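Local atomic coordinates of adhesin LabA (Helicobacter pylori, PDB entry 6GMM), a protein that probably attaches the gastric bacterium to host mucosa by acting as a lectin-like adhesin specific for the LacdiNAc sugar motif. Residues 236-239 against 240-243; 136-139 against 140-144. All coordinates share one frame; numbering follows the deposited sequence.

Contact 1 of 2, residues 236-239 against 240-243; sequences GIFK and NEIS
Phe-238 and Ile-242 meet through both backbone and side chain. Ile-242 N gives its hydrogen to Phe-238 O at 2.8 Å in an almost straight bond, 174° at the hydrogen. One step on, Ser-243 N bonds to Lys-239 O at 3.0 Å.

The apolar contact follows the first of these bonds. In Ile-242, chi1 (-69°) sets CG1 anti to the carbonyl carbon, and the extended chi2 carries Ile-242 CD1 on to 3.8 Å from Phe-238 CB. The Phe-238 ring also meets Trp-223 edge to face, and the Phe-238 side chain touches Leu-72 and Met-76 of helix 57-76.

The polar contacts centre on one water. The water donates to Glu-241 OE1 at 2.8 Å and to Ile-237 O. The same water accepts from Asn-240 N at 2.8 Å. The bend of Glu-241 at chi2 (67°) turns its carboxylate back toward this water. Glu-241 OE2 takes a bond from Asn-240 ND2 at 3.0 Å, met from above the carboxylate plane. Asn-240 ND2 also bonds to Arg-313 O.

Phe-238 occupies the N-cap position between helices 234-237 and 239-264. This is the N-terminal end of helix 239-264, where a water takes up the N-H of Asn-240 and links it to Ile-237 O of the preceding short helix.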
ATOM      1  N   GLY A 236      23.479  11.551  -3.423  1.00 32.81           N
ATOM      2  CA  GLY A 236      23.396  12.439  -4.577  1.00 32.76           C
ATOM      3  C   GLY A 236      23.022  11.659  -5.821  1.00 31.55           C
ATOM      4  O   GLY A 236      21.968  11.888  -6.403  1.00 29.52           O
ATOM      5  N   ILE A 237      23.867  10.690  -6.206  1.00 27.73           N
ATOM      6  CA  ILE A 237      23.647   9.801  -7.355  1.00 27.36           C
ATOM      7  C   ILE A 237      22.265   9.083  -7.294  1.00 27.63           C
ATOM      8  O   ILE A 237      21.565   9.025  -8.302  1.00 24.76           O
ATOM      9  CB  ILE A 237      24.829   8.790  -7.494  1.00 29.15           C
ATOM     10  CG1 ILE A 237      26.114   9.520  -7.901  1.00 30.89           C
ATOM     11  CG2 ILE A 237      24.534   7.685  -8.515  1.00 29.22           C
ATOM     12  CD1 ILE A 237      27.412   8.770  -7.539  1.00 42.72           C
ATOM     13  N   PHE A 238      21.909   8.533  -6.117  1.00 26.12           N
ATOM     14  CA  PHE A 238      20.682   7.744  -5.927  1.00 26.08           C
ATOM     15  C   PHE A 238      19.505   8.459  -5.227  1.00 29.47           C
ATOM     16  O   PHE A 238      18.570   7.786  -4.797  1.00 28.38           O
ATOM     17  CB  PHE A 238      21.027   6.440  -5.188  1.00 27.16           C
ATOM     18  CG  PHE A 238      21.979   5.561  -5.949  1.00 28.79           C
ATOM     19  CD1 PHE A 238      21.523   4.734  -6.968  1.00 32.04           C
ATOM     20  CD2 PHE A 238      23.340   5.588  -5.679  1.00 32.76           C
ATOM     21  CE1 PHE A 238      22.409   3.928  -7.688  1.00 33.74           C
ATOM     22  CE2 PHE A 238      24.235   4.784  -6.401  1.00 36.07           C
ATOM     23  CZ  PHE A 238      23.762   3.962  -7.403  1.00 34.40           C
ATOM     24  N   LYS A 239      19.501   9.805  -5.198  1.00 26.83           N
ATOM     25  CA  LYS A 239      18.449  10.668  -4.625  1.00 25.97           C
ATOM     26  C   LYS A 239      17.013  10.208  -4.981  1.00 30.69           C
ATOM     27  O   LYS A 239      16.161  10.047  -4.088  1.00 29.16           O
ATOM     28  CB  LYS A 239      18.673  12.101  -5.123  1.00 29.75           C
ATOM     29  CG  LYS A 239      18.281  13.200  -4.159  1.00 51.50           C
ATOM     30  CD  LYS A 239      18.760  14.547  -4.721  1.00 66.59           C
ATOM     31  CE  LYS A 239      18.336  15.742  -3.901  1.00 84.34           C
ATOM     32  NZ  LYS A 239      18.613  17.020  -4.618  1.00 97.85           N
ATOM     33  N   ASN A 240      16.757   9.978  -6.284  1.00 26.68           N
ATOM     34  CA  ASN A 240      15.444   9.551  -6.788  1.00 26.15           C
ATOM     35  C   ASN A 240      15.089   8.148  -6.291  1.00 29.03           C
ATOM     36  O   ASN A 240      14.015   7.965  -5.749  1.00 29.50           O
ATOM     37  CB  ASN A 240      15.426   9.619  -8.317  1.00 27.56           C
ATOM     38  CG  ASN A 240      14.170   9.102  -8.956  1.00 37.01           C
ATOM     39  OD1 ASN A 240      13.209   9.841  -9.140  1.00 27.29           O
ATOM     40  ND2 ASN A 240      14.153   7.823  -9.312  1.00 26.76           N
ATOM     41  N   GLU A 241      16.013   7.187  -6.438  1.00 26.17           N
ATOM     42  CA  GLU A 241      15.841   5.787  -6.056  1.00 24.55           C
ATOM     43  C   GLU A 241      15.687   5.607  -4.559  1.00 27.21           C
ATOM     44  O   GLU A 241      14.811   4.864  -4.140  1.00 23.89           O
ATOM     45  CB  GLU A 241      16.944   4.902  -6.631  1.00 25.46           C
ATOM     46  CG  GLU A 241      16.935   4.839  -8.153  1.00 33.20           C
ATOM     47  CD  GLU A 241      17.287   6.122  -8.893  1.00 50.53           C
ATOM     48  OE1 GLU A 241      18.099   6.922  -8.372  1.00 31.14           O
ATOM     49  OE2 GLU A 241      16.720   6.339  -9.987  1.00 44.17           O
ATOM     50  N   ILE A 242      16.481   6.328  -3.752  1.00 25.29           N
ATOM     51  CA  ILE A 242      16.348   6.317  -2.284  1.00 24.00           C
ATOM     52  C   ILE A 242      14.939   6.862  -1.929  1.00 27.53           C
ATOM     53  O   ILE A 242      14.228   6.252  -1.138  1.00 25.81           O
ATOM     54  CB  ILE A 242      17.473   7.172  -1.637  1.00 27.27           C
ATOM     55  CG1 ILE A 242      18.865   6.495  -1.801  1.00 27.33           C
ATOM     56  CG2 ILE A 242      17.170   7.529  -0.172  1.00 26.91           C
ATOM     57  CD1 ILE A 242      20.029   7.466  -1.680  1.00 33.25           C
ATOM     58  N   SER A 243      14.543   7.992  -2.539  1.00 24.40           N
ATOM     59  CA  SER A 243      13.254   8.601  -2.245  1.00 24.38           C
ATOM     60  C   SER A 243      12.087   7.642  -2.540  1.00 25.60           C
ATOM     61  O   SER A 243      11.254   7.411  -1.648  1.00 22.19           O
ATOM     62  CB  SER A 243      13.088   9.937  -2.965  1.00 29.71           C
ATOM     63  OG  SER A 243      11.876  10.567  -2.573  1.00 41.56           O
TER
HETATM   64  O   HOH W   1      18.668   9.655  -8.338  1.00 33.91           O

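Contact 2 of 2, residues 136-139 against 140-144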
ATOM      1  N   LYS A 136      23.455  -5.980   9.061  1.00 20.50           N
ATOM      2  CA  LYS A 136      22.613  -6.740   9.987  1.00 21.47           C
ATOM      3  C   LYS A 136      21.215  -6.758   9.432  1.00 24.84           C
ATOM      4  O   LYS A 136      20.604  -7.820   9.339  1.00 26.40           O
ATOM      5  CB  LYS A 136      22.656  -6.148  11.413  1.00 24.79           C
ATOM      6  CG  LYS A 136      21.844  -6.927  12.447  1.00 31.49           C
ATOM      7  CD  LYS A 136      22.158  -6.448  13.856  1.00 42.39           C
ATOM      8  CE  LYS A 136      21.293  -7.115  14.896  1.00 52.64           C
ATOM      9  NZ  LYS A 136      21.805  -6.876  16.271  1.00 62.14           N
ATOM     10  N   ALA A 137      20.732  -5.578   9.018  1.00 21.02           N
ATOM     11  CA  ALA A 137      19.424  -5.398   8.420  1.00 19.76           C
ATOM     12  C   ALA A 137      19.296  -6.283   7.163  1.00 24.20           C
ATOM     13  O   ALA A 137      18.338  -7.046   7.062  1.00 24.99           O
ATOM     14  CB  ALA A 137      19.212  -3.941   8.069  1.00 19.91           C
ATOM     15  N   TYR A 138      20.290  -6.225   6.255  1.00 19.48           N
ATOM     16  CA  TYR A 138      20.315  -7.012   5.020  1.00 19.32           C
ATOM     17  C   TYR A 138      20.253  -8.526   5.315  1.00 20.34           C
ATOM     18  O   TYR A 138      19.500  -9.254   4.665  1.00 18.21           O
ATOM     19  CB  TYR A 138      21.572  -6.651   4.199  1.00 20.79           C
ATOM     20  CG  TYR A 138      21.814  -7.526   2.987  1.00 24.01           C
ATOM     21  CD1 TYR A 138      21.192  -7.258   1.772  1.00 26.34           C
ATOM     22  CD2 TYR A 138      22.700  -8.596   3.042  1.00 24.91           C
ATOM     23  CE1 TYR A 138      21.464  -8.023   0.638  1.00 26.59           C
ATOM     24  CE2 TYR A 138      22.946  -9.392   1.927  1.00 25.55           C
ATOM     25  CZ  TYR A 138      22.341  -9.088   0.721  1.00 29.57           C
ATOM     26  OH  TYR A 138      22.603  -9.863  -0.375  1.00 26.47           O
ATOM     27  N   GLN A 139      21.031  -8.980   6.309  1.00 18.46           N
ATOM     28  CA  GLN A 139      21.086 -10.398   6.669  1.00 18.87           C
ATOM     29  C   GLN A 139      19.775 -10.896   7.199  1.00 21.41           C
ATOM     30  O   GLN A 139      19.412 -12.019   6.869  1.00 21.98           O
ATOM     31  CB  GLN A 139      22.252 -10.746   7.623  1.00 20.12           C
ATOM     32  CG  GLN A 139      23.653 -10.460   7.097  1.00 19.79           C
ATOM     33  CD  GLN A 139      24.043 -11.170   5.829  1.00 30.20           C
ATOM     34  OE1 GLN A 139      23.595 -12.290   5.535  1.00 20.56           O
ATOM     35  NE2 GLN A 139      24.933 -10.534   5.070  1.00 21.23           N
ATOM     36  N   ILE A 140      19.026 -10.060   7.963  1.00 19.11           N
ATOM     37  CA  ILE A 140      17.698 -10.446   8.484  1.00 18.74           C
ATOM     38  C   ILE A 140      16.712 -10.623   7.333  1.00 21.94           C
ATOM     39  O   ILE A 140      15.958 -11.601   7.317  1.00 22.17           O
ATOM     40  CB  ILE A 140      17.167  -9.512   9.613  1.00 19.62           C
ATOM     41  CG1 ILE A 140      18.039  -9.673  10.894  1.00 19.95           C
ATOM     42  CG2 ILE A 140      15.709  -9.840   9.923  1.00 18.94           C
ATOM     43  CD1 ILE A 140      17.896  -8.567  12.052  1.00 19.23           C
ATOM     44  N   ILE A 141      16.712  -9.669   6.376  1.00 19.05           N
ATOM     45  CA  ILE A 141      15.861  -9.728   5.193  1.00 17.84           C
ATOM     46  C   ILE A 141      16.139 -11.007   4.421  1.00 19.39           C
ATOM     47  O   ILE A 141      15.206 -11.745   4.126  1.00 18.44           O
ATOM     48  CB  ILE A 141      16.000  -8.469   4.295  1.00 19.40           C
ATOM     49  CG1 ILE A 141      15.494  -7.214   5.053  1.00 19.61           C
ATOM     50  CG2 ILE A 141      15.225  -8.672   2.969  1.00 18.07           C
ATOM     51  CD1 ILE A 141      15.750  -5.891   4.395  1.00 20.99           C
ATOM     52  N   GLN A 142      17.422 -11.282   4.122  1.00 18.52           N
ATOM     53  CA  GLN A 142      17.826 -12.470   3.379  1.00 19.54           C
ATOM     54  C   GLN A 142      17.429 -13.761   4.087  1.00 26.15           C
ATOM     55  O   GLN A 142      16.875 -14.635   3.427  1.00 24.72           O
ATOM     56  CB  GLN A 142      19.326 -12.428   3.031  1.00 21.27           C
ATOM     57  CG  GLN A 142      19.597 -11.548   1.812  1.00 34.64           C
ATOM     58  CD  GLN A 142      19.133 -12.122   0.479  1.00 49.53           C
ATOM     59  OE1 GLN A 142      18.450 -13.149   0.367  1.00 45.63           O
ATOM     60  NE2 GLN A 142      19.515 -11.463  -0.580  1.00 36.79           N
ATOM     61  N   LYS A 143      17.643 -13.872   5.435  1.00 25.44           N
ATOM     62  CA  LYS A 143      17.236 -15.085   6.185  1.00 25.77           C
ATOM     63  C   LYS A 143      15.723 -15.222   6.261  1.00 30.17           C
ATOM     64  O   LYS A 143      15.211 -16.342   6.247  1.00 31.86           O
ATOM     65  CB  LYS A 143      17.875 -15.175   7.588  1.00 27.63           C
ATOM     66  CG  LYS A 143      19.414 -15.130   7.604  1.00 37.64           C
ATOM     67  CD  LYS A 143      20.104 -16.409   7.109  1.00 47.77           C
ATOM     68  CE  LYS A 143      21.619 -16.295   7.080  1.00 61.21           C
ATOM     69  NZ  LYS A 143      22.116 -15.340   6.044  1.00 70.19           N
ATOM     70  N   ALA A 144      14.991 -14.097   6.314  1.00 24.92           N
ATOM     71  CA  ALA A 144      13.527 -14.168   6.373  1.00 23.51           C
ATOM     72  C   ALA A 144      12.915 -14.737   5.100  1.00 27.47           C
ATOM     73  O   ALA A 144      11.873 -15.405   5.173  1.00 27.09           O
ATOM     74  CB  ALA A 144      12.951 -12.809   6.650  1.00 23.36           C
TER
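Lys-136 O accepts from Ile-140 N at 3.1 Å, the first of five successive i to i+4 bonds that hold 136-144 in regular alpha-helix. The last of the five runs from Ala-144 N to Ile-140 O at 2.9 Å.

Tyr-138 and Gln-142 lie side by side and point the same way. Gln-142 CG sits over one face of the Tyr-138 ring, 4.1 Å from the ring centroid and offset toward the rim, in a CH-pi contact. The bend of Gln-142 at chi2 (-72°) brings its amide alongside the phenol hydroxyl, with the ring and amide planes 72° apart. There Gln-142 NE2 makes a weak bond to Tyr-138 OH at 3.5 Å. The hydroxyl has a stronger partner in Gln-74 NE2, and Gln-142 OE1 accepts from Ala-349 N.

Gln-139 and Lys-143 form a second parallel pair. Lys-143 CG packs on Gln-139 O at 3.2 Å, and Lys-143 NZ is hydrogen-bonded to Thr-346 OG1. Gln-139 NE2 lies in plane at the edge of the Tyr-138 ring and donates to Asn-135 OD1.

Ile-140 CG1 lies 3.5 Å from Lys-136 O. Beyond the helix, Ile-140 packs on Leu-162 and Phe-164 of strand 161-165. Ala-137 and Ile-141 meet Gln-194 and Ile-198 of helix 188-205, while Tyr-138 stacks edge to face with Trp-73 of helix 57-76.

How the contacts relate
Contact 2 comes first along the chain, in helix 128-145. Contact 1 follows at the junction of helices 234-237 and 239-264. Their centres are 22 Å apart and their nearest atoms about 13 Å apart, so they do not touch. Two helices link them indirectly. Helix 57-76 meets Phe-238 and Ile-242 of contact 1 and Tyr-138 of contact 2. Helix 188-205 packs on Ile-242 in contact 1 and on Ala-137, Ile-140 and Ile-141 in contact 2. The contacts fall in different ranges of the SabA-type extracellular adhesion family. Helices 57-76 and 188-205 thus join helix 128-145 and the start of helix 239-264 in one helical region of the adhesin.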